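Local coordinates for protein helix-turn-helix transcriptional regulator (Pseudomonas aeruginosa, PDB 5XHX) that probably binds DNA as a LuxR-family transcriptional regulator of quorum sensing, this chain being its N-terminal ligand-binding domain without the helix-turn-helix part, at residues Q130-L135 / T140-L145. Numbering follows the deposited sequence.
Sequences QYNVPL and TLCLSL
The beta hairpin formed by strands 127-134 and 140-147 lies inside the five-stranded antiparallel sheet of the VqsR ligand-binding domain and illustrates how one strand pair can present a polar and an apolar face. Tyr131 and Leu143 form one hydrogen-bonded pair (Tyr131 N to Leu143 O and Leu143 N to Tyr131 O, both 2.9 Å); Val133 and Leu141 form the next (Val133 N to Leu141 O, 2.7 Å). The non-hydrogen-bonded pair Asn132-Cys142 lies between them, with Gln130-Ser144 and Pro134-Thr140 beyond on either side; all six point to the face opposite Tyr131 and Leu143. There Gln130, its CG anti to the backbone N (chi1 -168°) and its chain extended, reaches diagonally over Cys142, CD lying 3.5 Å from Cys142 CB. Its amide donates from NE2 to Asn132 OD1 (2.7 Å, 156° at the hydrogen), a bond along one strand that helps fix how both buried amides are turned. Cys142 SG lies alongside this link, toward its own strand, 3.5 Å from Gln130 NE2, while Thr140 CG2 meets Asn132 CB at 3.9 Å. On the other face Leu145 CD1 approaches the edge of the Tyr131 ring, near its plane, and Tyr131 OH is hydrogen-bonded to Phe159 O. Helix 86-92 packs against the Gln130 and Asn132 face, helices 28-36 and 153-173 cover the Tyr131 and Leu143 face, and strands 98-101 and 44-50 flank the hairpin.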
loop_
_atom_site.group_PDB
_atom_site.type_symbol
_atom_site.label_atom_id
_atom_site.label_comp_id
_atom_site.label_asym_id
_atom_site.label_seq_id
_atom_site.Cartn_x
_atom_site.Cartn_y
_atom_site.Cartn_z
ATOM N N GLN A 130 4.326 -19.197 -6.013
ATOM C CA GLN A 130 3.071 -18.662 -5.520
ATOM C C GLN A 130 3.301 -18.028 -4.156
ATOM O O GLN A 130 3.909 -18.649 -3.282
ATOM C CB GLN A 130 2.033 -19.788 -5.431
ATOM C CG GLN A 130 0.616 -19.370 -5.218
ATOM C CD GLN A 130 -0.319 -20.563 -5.283
ATOM O OE1 GLN A 130 -0.887 -20.868 -6.332
ATOM N NE2 GLN A 130 -0.425 -21.273 -4.184
ATOM N N TYR A 131 2.775 -16.820 -3.965
ATOM C CA TYR A 131 2.588 -16.269 -2.625
ATOM C C TYR A 131 1.237 -16.723 -2.081
ATOM O O TYR A 131 0.214 -16.513 -2.736
ATOM C CB TYR A 131 2.628 -14.740 -2.647
ATOM C CG TYR A 131 3.989 -14.111 -2.929
ATOM C CD1 TYR A 131 4.897 -13.856 -1.895
ATOM C CD2 TYR A 131 4.343 -13.749 -4.219
ATOM C CE1 TYR A 131 6.133 -13.245 -2.160
ATOM C CE2 TYR A 131 5.552 -13.143 -4.493
ATOM C CZ TYR A 131 6.440 -12.892 -3.465
ATOM O OH TYR A 131 7.629 -12.291 -3.754
ATOM N N ASN A 132 1.237 -17.322 -0.883
ATOM C CA ASN A 132 0.032 -17.830 -0.215
ATOM C C ASN A 132 -0.253 -16.979 1.009
ATOM O O ASN A 132 0.590 -16.903 1.910
ATOM C CB ASN A 132 0.196 -19.274 0.259
ATOM C CG ASN A 132 0.082 -20.272 -0.839
ATOM O OD1 ASN A 132 0.393 -19.975 -1.987
ATOM N ND2 ASN A 132 -0.400 -21.473 -0.500
ATOM N N VAL A 133 -1.437 -16.391 1.069
ATOM C CA VAL A 133 -1.840 -15.538 2.178
ATOM C C VAL A 133 -3.119 -16.100 2.780
ATOM O O VAL A 133 -4.197 -15.967 2.193
ATOM C CB VAL A 133 -2.025 -14.081 1.726
ATOM C CG1 VAL A 133 -2.503 -13.210 2.895
ATOM C CG2 VAL A 133 -0.701 -13.566 1.148
ATOM N N PRO A 134 -3.036 -16.752 3.938
ATOM C CA PRO A 134 -4.252 -17.207 4.627
ATOM C C PRO A 134 -5.180 -16.033 4.908
ATOM O O PRO A 134 -4.746 -14.968 5.356
ATOM C CB PRO A 134 -3.715 -17.829 5.925
ATOM C CG PRO A 134 -2.307 -18.237 5.607
ATOM C CD PRO A 134 -1.802 -17.232 4.595
ATOM N N LEU A 135 -6.459 -16.215 4.590
ATOM C CA LEU A 135 -7.463 -15.191 4.859
ATOM C C LEU A 135 -8.260 -15.482 6.110
ATOM O O LEU A 135 -8.693 -14.549 6.799
ATOM C CB LEU A 135 -8.432 -15.053 3.686
ATOM C CG LEU A 135 -7.814 -14.501 2.417
ATOM C CD1 LEU A 135 -8.887 -14.213 1.367
ATOM C CD2 LEU A 135 -6.993 -13.256 2.751
ATOM N N THR A 140 -7.412 -19.219 1.365
ATOM C CA THR A 140 -6.024 -18.834 1.120
ATOM C C THR A 140 -5.977 -18.004 -0.152
ATOM O O THR A 140 -6.314 -18.503 -1.234
ATOM C CB THR A 140 -5.106 -20.051 0.977
ATOM O OG1 THR A 140 -5.314 -20.954 2.066
ATOM C CG2 THR A 140 -3.627 -19.614 0.971
ATOM N N LEU A 141 -5.567 -16.744 -0.025
ATOM C CA LEU A 141 -5.357 -15.893 -1.192
ATOM C C LEU A 141 -3.990 -16.184 -1.801
ATOM O O LEU A 141 -2.972 -16.179 -1.102
ATOM C CB LEU A 141 -5.474 -14.417 -0.808
ATOM C CG LEU A 141 -5.073 -13.364 -1.845
ATOM C CD1 LEU A 141 -5.997 -13.424 -3.068
ATOM C CD2 LEU A 141 -5.137 -11.965 -1.238
ATOM N N CYS A 142 -3.955 -16.428 -3.109
ATOM C CA CYS A 142 -2.718 -16.864 -3.746
ATOM C C CYS A 142 -2.436 -16.033 -4.981
ATOM O O CYS A 142 -3.342 -15.739 -5.770
ATOM C CB CYS A 142 -2.781 -18.335 -4.138
ATOM S SG CYS A 142 -3.035 -19.427 -2.741
ATOM N N LEU A 143 -1.176 -15.663 -5.143
ATOM C CA LEU A 143 -0.702 -15.017 -6.351
ATOM C C LEU A 143 0.277 -15.986 -6.983
ATOM O O LEU A 143 1.363 -16.221 -6.445
ATOM C CB LEU A 143 -0.040 -13.663 -6.067
ATOM C CG LEU A 143 0.684 -13.101 -7.300
ATOM C CD1 LEU A 143 -0.310 -12.834 -8.454
ATOM C CD2 LEU A 143 1.459 -11.845 -6.924
ATOM N N SER A 144 -0.124 -16.565 -8.109
ATOM C CA SER A 144 0.722 -17.488 -8.846
ATOM C C SER A 144 1.479 -16.714 -9.909
ATOM O O SER A 144 0.891 -15.890 -10.610
ATOM C CB SER A 144 -0.125 -18.588 -9.503
ATOM O OG SER A 144 0.521 -19.042 -10.687
ATOM N N LEU A 145 2.780 -16.962 -10.012
ATOM C CA LEU A 145 3.612 -16.371 -11.052
ATOM C C LEU A 145 4.246 -17.524 -11.812
ATOM O O LEU A 145 4.977 -18.328 -11.220
ATOM C CB LEU A 145 4.696 -15.459 -10.462
ATOM C CG LEU A 145 4.263 -14.377 -9.472
ATOM C CD1 LEU A 145 5.507 -13.719 -8.855
ATOM C CD2 LEU A 145 3.386 -13.340 -10.133
#